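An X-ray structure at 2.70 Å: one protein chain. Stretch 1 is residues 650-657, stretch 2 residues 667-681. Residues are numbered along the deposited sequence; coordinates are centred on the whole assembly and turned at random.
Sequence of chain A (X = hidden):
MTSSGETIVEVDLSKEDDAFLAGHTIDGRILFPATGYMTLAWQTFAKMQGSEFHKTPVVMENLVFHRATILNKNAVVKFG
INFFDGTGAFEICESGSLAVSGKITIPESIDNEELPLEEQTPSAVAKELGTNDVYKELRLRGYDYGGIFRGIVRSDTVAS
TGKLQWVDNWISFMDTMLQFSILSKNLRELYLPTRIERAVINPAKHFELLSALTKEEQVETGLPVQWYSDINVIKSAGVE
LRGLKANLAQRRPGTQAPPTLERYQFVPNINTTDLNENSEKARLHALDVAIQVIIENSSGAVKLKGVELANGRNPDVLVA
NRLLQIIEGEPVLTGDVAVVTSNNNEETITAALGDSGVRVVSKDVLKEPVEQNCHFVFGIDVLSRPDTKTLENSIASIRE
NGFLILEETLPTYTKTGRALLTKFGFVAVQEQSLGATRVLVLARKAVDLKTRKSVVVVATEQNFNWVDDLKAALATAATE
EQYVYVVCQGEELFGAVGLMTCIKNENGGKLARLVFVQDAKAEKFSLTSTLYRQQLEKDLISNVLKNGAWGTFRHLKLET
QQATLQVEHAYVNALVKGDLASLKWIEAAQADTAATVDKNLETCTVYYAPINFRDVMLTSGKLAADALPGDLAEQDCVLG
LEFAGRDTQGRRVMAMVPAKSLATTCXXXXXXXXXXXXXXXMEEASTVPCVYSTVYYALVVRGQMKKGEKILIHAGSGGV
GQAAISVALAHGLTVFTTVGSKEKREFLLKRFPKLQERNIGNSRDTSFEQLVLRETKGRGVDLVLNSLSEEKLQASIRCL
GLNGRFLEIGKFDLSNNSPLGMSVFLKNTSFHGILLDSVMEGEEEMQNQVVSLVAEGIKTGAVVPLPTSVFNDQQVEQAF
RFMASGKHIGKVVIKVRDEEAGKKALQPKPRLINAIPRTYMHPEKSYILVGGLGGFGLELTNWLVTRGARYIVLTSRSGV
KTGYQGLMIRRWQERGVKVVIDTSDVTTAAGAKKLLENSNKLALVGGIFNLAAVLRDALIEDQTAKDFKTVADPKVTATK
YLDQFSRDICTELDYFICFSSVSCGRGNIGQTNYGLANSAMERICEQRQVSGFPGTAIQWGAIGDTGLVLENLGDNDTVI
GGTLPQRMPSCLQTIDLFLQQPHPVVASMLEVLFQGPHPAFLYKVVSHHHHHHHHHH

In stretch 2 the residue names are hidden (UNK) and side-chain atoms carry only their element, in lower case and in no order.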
ATOM      1  N   GLY A 650     -30.543 -39.003 -11.633  1.00 74.42           N
ATOM      2  CA  GLY A 650     -31.092 -38.339 -12.804  1.00 76.17           C
ATOM      3  C   GLY A 650     -31.753 -36.997 -12.535  1.00 79.01           C
ATOM      4  O   GLY A 650     -32.444 -36.455 -13.396  1.00 82.82           O
ATOM      5  N   ARG A 651     -31.540 -36.460 -11.339  1.00 94.37           N
ATOM      6  CA  ARG A 651     -32.062 -35.145 -10.981  1.00 92.56           C
ATOM      7  C   ARG A 651     -31.304 -34.030 -11.701  1.00 83.52           C
ATOM      8  O   ARG A 651     -30.095 -34.123 -11.903  1.00 81.68           O
ATOM      9  CB  ARG A 651     -31.985 -34.959  -9.466  1.00 95.14           C
ATOM     10  CG  ARG A 651     -32.993 -35.805  -8.707  1.00 99.19           C
ATOM     11  CD  ARG A 651     -32.804 -35.684  -7.209  1.00102.75           C
ATOM     12  NE  ARG A 651     -31.589 -36.375  -6.785  1.00107.66           N
ATOM     13  CZ  ARG A 651     -31.056 -36.290  -5.570  1.00113.29           C
ATOM     14  NH1 ARG A 651     -31.620 -35.532  -4.639  1.00115.16           N
ATOM     15  NH2 ARG A 651     -29.949 -36.965  -5.289  1.00115.01           N
ATOM     16  N   ARG A 652     -32.015 -32.967 -12.063  1.00 74.04           N
ATOM     17  CA  ARG A 652     -31.400 -31.812 -12.711  1.00 70.67           C
ATOM     18  C   ARG A 652     -30.688 -30.948 -11.676  1.00 67.02           C
ATOM     19  O   ARG A 652     -31.320 -30.405 -10.770  1.00 68.14           O
ATOM     20  CB  ARG A 652     -32.450 -30.993 -13.471  1.00 75.50           C
ATOM     21  CG  ARG A 652     -32.698 -31.497 -14.888  1.00 79.79           C
ATOM     22  CD  ARG A 652     -34.001 -30.983 -15.494  1.00 85.06           C
ATOM     23  NE  ARG A 652     -34.030 -29.527 -15.648  1.00 85.25           N
ATOM     24  CZ  ARG A 652     -34.710 -28.689 -14.867  1.00 85.78           C
ATOM     25  NH1 ARG A 652     -35.441 -29.138 -13.851  1.00 86.12           N
ATOM     26  NH2 ARG A 652     -34.664 -27.384 -15.106  1.00 85.11           N
ATOM     27  N   VAL A 653     -29.370 -30.832 -11.815  1.00 56.36           N
ATOM     28  CA  VAL A 653     -28.541 -30.206 -10.793  1.00 56.26           C
ATOM     29  C   VAL A 653     -27.502 -29.273 -11.405  1.00 57.34           C
ATOM     30  O   VAL A 653     -27.029 -29.489 -12.521  1.00 56.91           O
ATOM     31  CB  VAL A 653     -27.847 -31.280  -9.924  1.00 57.06           C
ATOM     32  CG1 VAL A 653     -26.989 -30.637  -8.835  1.00 57.41           C
ATOM     33  CG2 VAL A 653     -28.868 -32.222  -9.312  1.00 60.00           C
ATOM     34  N   MET A 654     -27.165 -28.227 -10.657  1.00 57.06           N
ATOM     35  CA  MET A 654     -26.049 -27.348 -10.983  1.00 56.91           C
ATOM     36  C   MET A 654     -25.120 -27.320  -9.778  1.00 50.45           C
ATOM     37  O   MET A 654     -25.586 -27.355  -8.639  1.00 49.88           O
ATOM     38  CB  MET A 654     -26.535 -25.940 -11.327  1.00 62.47           C
ATOM     39  CG  MET A 654     -27.678 -25.464 -10.457  1.00 68.95           C
ATOM     40  SD  MET A 654     -28.135 -23.749 -10.750  1.00 72.28           S
ATOM     41  CE  MET A 654     -27.003 -22.914  -9.649  1.00 72.88           C
ATOM     42  N   ALA A 655     -23.812 -27.282 -10.020  1.00 54.79           N
ATOM     43  CA  ALA A 655     -22.853 -27.410  -8.928  1.00 51.76           C
ATOM     44  C   ALA A 655     -21.634 -26.511  -9.087  1.00 50.02           C
ATOM     45  O   ALA A 655     -21.398 -25.928 -10.145  1.00 47.96           O
ATOM     46  CB  ALA A 655     -22.406 -28.855  -8.813  1.00 51.56           C
ATOM     47  N   MET A 656     -20.858 -26.430  -8.011  1.00 54.49           N
ATOM     48  CA  MET A 656     -19.611 -25.680  -7.990  1.00 56.26           C
ATOM     49  C   MET A 656     -18.534 -26.553  -7.357  1.00 55.25           C
ATOM     50  O   MET A 656     -18.755 -27.162  -6.310  1.00 54.37           O
ATOM     51  CB  MET A 656     -19.775 -24.372  -7.214  1.00 61.20           C
ATOM     52  CG  MET A 656     -18.517 -23.521  -7.158  1.00 65.55           C
ATOM     53  SD  MET A 656     -18.767 -21.945  -6.325  1.00 67.81           S
ATOM     54  CE  MET A 656     -19.301 -22.487  -4.702  1.00 68.02           C
ATOM     55  N   VAL A 657     -17.376 -26.623  -8.006  1.00 45.84           N
ATOM     56  CA  VAL A 657     -16.291 -27.486  -7.554  1.00 42.66           C
ATOM     57  C   VAL A 657     -14.947 -26.778  -7.694  1.00 40.90           C
ATOM     58  O   VAL A 657     -14.830 -25.811  -8.446  1.00 44.23           O
ATOM     59  CB  VAL A 657     -16.285 -28.810  -8.330  1.00 41.08           C
ATOM     60  CG1 VAL A 657     -17.430 -29.701  -7.872  1.00 42.26           C
ATOM     61  CG2 VAL A 657     -16.387 -28.539  -9.827  1.00 38.79           C
ATOM     62  N   UNK A 667     -17.337 -35.467  -9.693  1.00 53.48           N
ATOM     63  CA  UNK A 667     -17.755 -35.710  -8.319  1.00 56.77           C
ATOM     64  C   UNK A 667     -17.944 -34.373  -7.609  1.00 58.13           C
ATOM     65  O   UNK A 667     -16.983 -33.636  -7.396  1.00 58.25           O
ATOM     66  c   UNK A 667     -16.557 -37.919  -8.294  1.00 55.44           C
ATOM     67  c   UNK A 667     -16.737 -36.593  -7.574  1.00 55.85           C
ATOM     68  c   UNK A 667     -17.177 -36.824  -6.135  1.00 57.72           C
ATOM     69  N   UNK A 668     -19.187 -34.068  -7.248  1.00 45.83           N
ATOM     70  CA  UNK A 668     -19.514 -32.792  -6.618  1.00 48.72           C
ATOM     71  C   UNK A 668     -19.899 -32.969  -5.150  1.00 55.05           C
ATOM     72  O   UNK A 668     -20.398 -34.022  -4.751  1.00 58.35           O
ATOM     73  c   UNK A 668     -20.640 -32.108  -7.378  1.00 49.41           C
ATOM     74  N   UNK A 669     -19.652 -31.934  -4.351  1.00 69.86           N
ATOM     75  CA  UNK A 669     -20.021 -31.930  -2.938  1.00 74.65           C
ATOM     76  C   UNK A 669     -21.462 -31.456  -2.746  1.00 76.98           C
ATOM     77  O   UNK A 669     -21.852 -30.419  -3.284  1.00 77.99           O
ATOM     78  o   UNK A 669     -19.506 -30.887  -0.805  1.00 76.78           O
ATOM     79  c   UNK A 669     -19.066 -31.039  -2.143  1.00 74.77           C
ATOM     80  N   UNK A 670     -22.249 -32.208  -1.980  1.00 73.32           N
ATOM     81  CA  UNK A 670     -23.665 -31.893  -1.805  1.00 75.15           C
ATOM     82  C   UNK A 670     -23.850 -30.508  -1.202  1.00 73.94           C
ATOM     83  O   UNK A 670     -24.809 -29.806  -1.524  1.00 71.12           O
ATOM     84  c   UNK A 670     -24.259 -34.360  -1.394  1.00 81.88           C
ATOM     85  c   UNK A 670     -24.697 -36.768  -0.769  1.00 86.24           C
ATOM     86  c   UNK A 670     -24.945 -35.307  -0.418  1.00 85.75           C
ATOM     87  n   UNK A 670     -25.399 -37.181  -2.016  1.00 85.62           N
ATOM     88  c   UNK A 670     -24.354 -32.922  -0.908  1.00 80.02           C
ATOM     89  N   UNK A 671     -22.930 -30.112  -0.329  1.00 90.46           N
ATOM     90  CA  UNK A 671     -23.011 -28.801   0.298  1.00 88.55           C
ATOM     91  C   UNK A 671     -23.021 -27.717  -0.769  1.00 83.80           C
ATOM     92  O   UNK A 671     -23.726 -26.716  -0.639  1.00 81.41           O
ATOM     93  n   UNK A 671     -17.413 -30.410   2.444  1.00 98.64           N
ATOM     94  c   UNK A 671     -21.819 -29.559   2.431  1.00 91.72           C
ATOM     95  c   UNK A 671     -20.733 -29.186   3.424  1.00 93.12           C
ATOM     96  n   UNK A 671     -19.025 -31.440   3.708  1.00 97.82           N
ATOM     97  c   UNK A 671     -18.614 -30.391   3.003  1.00 96.87           C
ATOM     98  c   UNK A 671     -21.848 -28.583   1.266  1.00 90.24           C
ATOM     99  n   UNK A 671     -19.395 -29.324   2.854  1.00 93.93           N
ATOM    100  N   UNK A 672     -22.235 -27.917  -1.822  1.00 76.99           N
ATOM    101  CA  UNK A 672     -22.163 -26.944  -2.901  1.00 75.84           C
ATOM    102  C   UNK A 672     -22.899 -27.432  -4.150  1.00 74.21           C
ATOM    103  O   UNK A 672     -22.305 -27.584  -5.217  1.00 68.66           O
ATOM    104  c   UNK A 672     -20.699 -26.630  -3.226  1.00 75.30           C
ATOM    105  s   UNK A 672     -18.245 -25.689  -2.258  1.00 80.34           S
ATOM    106  c   UNK A 672     -20.048 -25.685  -2.219  1.00 78.44           C
ATOM    107  c   UNK A 672     -17.879 -27.260  -1.477  1.00 82.03           C
ATOM    108  N   UNK A 673     -24.201 -27.662  -4.003  1.00 72.25           N
ATOM    109  CA  UNK A 673     -25.059 -28.014  -5.132  1.00 73.63           C
ATOM    110  C   UNK A 673     -26.451 -27.405  -4.988  1.00 73.26           C
ATOM    111  O   UNK A 673     -26.993 -27.303  -3.888  1.00 75.17           O
ATOM    112  s   UNK A 673     -24.316 -31.873  -6.504  1.00 84.42           S
ATOM    113  c   UNK A 673     -25.197 -29.532  -5.306  1.00 78.17           C
ATOM    114  c   UNK A 673     -24.531 -32.831  -5.017  1.00 87.41           C
ATOM    115  c   UNK A 673     -23.966 -30.216  -5.866  1.00 81.66           C
ATOM    116  N   UNK A 674     -27.018 -27.003  -6.120  1.00 70.41           N
ATOM    117  CA  UNK A 674     -28.380 -26.494  -6.169  1.00 69.88           C
ATOM    118  C   UNK A 674     -29.168 -27.354  -7.151  1.00 68.31           C
ATOM    119  O   UNK A 674     -28.636 -27.764  -8.181  1.00 64.17           O
ATOM    120  c   UNK A 674     -25.712 -22.949  -5.077  1.00 68.54           C
ATOM    121  c   UNK A 674     -23.491 -23.042  -5.867  1.00 66.96           C
ATOM    122  c   UNK A 674     -23.874 -23.990  -6.824  1.00 67.54           C
ATOM    123  c   UNK A 674     -27.899 -23.300  -4.800  1.00 70.18           C
ATOM    124  c   UNK A 674     -24.392 -22.511  -4.987  1.00 67.49           C
ATOM    125  c   UNK A 674     -25.183 -24.426  -6.914  1.00 69.28           C
ATOM    126  c   UNK A 674     -28.413 -25.031  -6.614  1.00 69.23           C
ATOM    127  c   UNK A 674     -27.530 -24.115  -5.830  1.00 69.53           C
ATOM    128  n   UNK A 674     -26.811 -22.597  -4.339  1.00 68.99           N
ATOM    129  c   UNK A 674     -26.127 -23.902  -6.027  1.00 69.01           C
ATOM    130  N   UNK A 675     -30.428 -27.636  -6.840  1.00 81.89           N
ATOM    131  CA  UNK A 675     -31.286 -28.331  -7.793  1.00 88.49           C
ATOM    132  C   UNK A 675     -31.860 -27.314  -8.769  1.00 85.44           C
ATOM    133  O   UNK A 675     -32.491 -26.339  -8.361  1.00 85.12           O
ATOM    134  c   UNK A 675     -32.405 -29.098  -7.088  1.00 98.49           C
ATOM    135  c   UNK A 675     -31.927 -30.339  -6.349  1.00106.15           C
ATOM    136  o   UNK A 675     -33.919 -31.465  -7.063  1.00117.16           O
ATOM    137  c   UNK A 675     -32.994 -31.416  -6.252  1.00114.41           C
ATOM    138  n   UNK A 675     -32.860 -32.294  -5.266  1.00118.32           N
ATOM    139  N   UNK A 676     -31.630 -27.545 -10.057  1.00 72.45           N
ATOM    140  CA  UNK A 676     -32.038 -26.596 -11.082  1.00 74.61           C
ATOM    141  C   UNK A 676     -33.548 -26.378 -10.990  1.00 80.80           C
ATOM    142  O   UNK A 676     -34.309 -27.340 -10.892  1.00 83.45           O
ATOM    143  c   UNK A 676     -31.633 -27.078 -12.489  1.00 76.06           C
ATOM    144  c   UNK A 676     -30.127 -27.357 -12.549  1.00 74.62           C
ATOM    145  c   UNK A 676     -32.020 -26.033 -13.537  1.00 77.33           C
ATOM    146  c   UNK A 676     -29.657 -27.971 -13.858  1.00 74.90           C
ATOM    147  N   UNK A 677     -33.987 -25.107 -11.009  1.00 83.40           N
ATOM    148  CA  UNK A 677     -35.421 -24.809 -11.017  1.00 86.27           C
ATOM    149  C   UNK A 677     -36.051 -25.027 -12.389  1.00 86.98           C
ATOM    150  O   UNK A 677     -35.332 -25.232 -13.369  1.00 82.87           O
ATOM    151  c   UNK A 677     -33.179 -23.873 -10.992  1.00 83.01           C
ATOM    152  c   UNK A 677     -35.473 -23.333 -10.623  1.00 86.58           C
ATOM    153  c   UNK A 677     -34.202 -22.775 -11.131  1.00 84.41           C
ATOM    154  N   UNK A 678     -37.377 -24.996 -12.450  1.00104.22           N
ATOM    155  CA  UNK A 678     -38.089 -25.110 -13.717  1.00107.60           C
ATOM    156  C   UNK A 678     -37.927 -23.799 -14.483  1.00106.05           C
ATOM    157  O   UNK A 678     -37.616 -22.768 -13.889  1.00102.40           O
ATOM    158  c   UNK A 678     -39.567 -25.429 -13.485  1.00111.80           C
ATOM    159  o   UNK A 678     -42.239 -25.898 -13.346  1.00120.33           O
ATOM    160  c   UNK A 678     -41.776 -26.160 -14.476  1.00120.03           C
ATOM    161  o   UNK A 678     -42.476 -26.605 -15.411  1.00123.15           O
ATOM    162  c   UNK A 678     -40.300 -25.919 -14.727  1.00115.46           C
ATOM    163  N   UNK A 679     -38.117 -23.850 -15.799  1.00147.01           N
ATOM    164  CA  UNK A 679     -37.944 -22.685 -16.669  1.00150.75           C
ATOM    165  C   UNK A 679     -36.487 -22.227 -16.707  1.00148.95           C
ATOM    166  O   UNK A 679     -36.189 -21.108 -17.127  1.00150.57           O
ATOM    167  c   UNK A 679     -40.752 -21.853 -17.818  1.00159.04           C
ATOM    168  n   UNK A 679     -42.543 -23.565 -17.465  1.00168.61           N
ATOM    169  c   UNK A 679     -40.337 -21.776 -16.353  1.00155.45           C
ATOM    170  c   UNK A 679     -42.222 -22.206 -17.977  1.00166.13           C
ATOM    171  c   UNK A 679     -38.841 -21.521 -16.223  1.00151.55           C
ATOM    172  N   UNK A 680     -35.584 -23.098 -16.264  1.00 80.26           N
ATOM    173  CA  UNK A 680     -34.156 -22.901 -16.470  1.00 75.31           C
ATOM    174  C   UNK A 680     -33.610 -24.050 -17.301  1.00 74.58           C
ATOM    175  O   UNK A 680     -33.776 -25.216 -16.942  1.00 76.10           O
ATOM    176  c   UNK A 680     -32.138 -18.970 -12.182  1.00 59.87           C
ATOM    177  n   UNK A 680     -33.868 -19.353 -13.956  1.00 67.89           N
ATOM    178  c   UNK A 680     -31.110 -19.589 -11.524  1.00 50.99           C
ATOM    179  c   UNK A 680     -34.195 -20.421 -14.757  1.00 70.63           C
ATOM    180  c   UNK A 680     -33.376 -21.477 -14.490  1.00 69.72           C
ATOM    181  c   UNK A 680     -32.815 -19.707 -13.153  1.00 64.48           C
ATOM    182  c   UNK A 680     -30.749 -20.911 -11.811  1.00 50.61           C
ATOM    183  c   UNK A 680     -33.395 -22.828 -15.142  1.00 71.26           C
ATOM    184  c   UNK A 680     -32.477 -21.038 -13.464  1.00 65.20           C
ATOM    185  c   UNK A 680     -31.421 -21.643 -12.775  1.00 52.07           C
ATOM    186  N   UNK A 681     -32.969 -23.723 -18.418  1.00 71.59           N
ATOM    187  CA  UNK A 681     -32.281 -24.730 -19.210  1.00 66.80           C
ATOM    188  C   UNK A 681     -30.982 -25.043 -18.481  1.00 59.60           C
ATOM    189  O   UNK A 681     -30.468 -24.200 -17.743  1.00 56.87           O
ATOM    190  c   UNK A 681     -31.991 -24.256 -20.649  1.00 67.30           C
ATOM    191  c   UNK A 681     -33.265 -23.759 -21.319  1.00 62.38           C
ATOM    192  o   UNK A 681     -31.027 -23.197 -20.627  1.00 66.28           O
TER

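Position 667 carries three side-chain carbons, one bearing the other two; CA-to-CB points away from stretch 1, and its backbone O lies 4.0 Å from Val 657 CG1. A fork at the first carbon with nothing beyond gives Val 667. Position 668 has one carbon, 4.0 Å from CB of Ala 655 to its own CB: Ala 668. At 669 one carbon leads to one oxygen, without contact: Ser 669.

Position 670 has four carbons in a row ending in nitrogen, Lys 670; 671 has three carbons, a nitrogen, then a carbon carrying two nitrogens, Arg 671. Neither makes contact. Position 672 is unbranched: two carbons, sulfur, carbon. That is Met 672, whose CG is 4.1 Å from Met 656 CE and whose O accepts a weak hydrogen bond from Met 656 N (3.4 Å). The same atom order recurs at 673, with the sulfur 3.8 Å from Val 653 CG1: Met 673, its CG 3.6 Å from Ala 655 CB.

Position 674 has one carbon, then fused five- and six-membered rings of eight carbons and one nitrogen, which only tryptophan supplies. In Trp 674, CE3 lies 3.6 Å from Met 654 CE and CZ3 4.1 Å from Met 656 CB. Position 675 has three carbons, the third carrying two atoms, oxygen and nitrogen: an amide, Gln 675, with NE2 3.5 Å from Arg 651 NH1. Four carbons forked at the first, one arm two carbons long, make 676 Ile 676; its CG1 is 3.7 Å from Met 654 CG.

At 677 three carbons close onto the backbone N, giving Pro 677. Position 678 has three carbons, the third with two oxygens, Glu 678; 679 has four carbons ending in nitrogen, Lys 679, poorly ordered. Position 680 repeats the fused rings: Trp 680, with CZ3 4.0 Å from Met 654 SD, the sulfur at the ring edge. Position 681, one carbon carrying an oxygen and a carbon, is Thr 681, an N-cap.

The contact is an antiparallel pairing, strand directions 157° apart. Met 654 N to Trp 674 O and Trp 674 N to Met 654 O are both 2.9 Å, at 175° and 173°, so this pair is bonded reciprocally; Ile 676 N to Arg 652 O (3.0 Å) extends the ladder. Val 653, Ala 655, Met 673 and Gln 675 share one face, Met 654 and Trp 674 the other. Arg 652 NH2 fastens the turn, donating to Pro 677 O (2.8 Å) and Trp 680 O (3.0 Å), both near the guanidinium plane, while Ile 676 covers one face.

Stretch 2 (667-681) VASKRMMWQIPEKWT
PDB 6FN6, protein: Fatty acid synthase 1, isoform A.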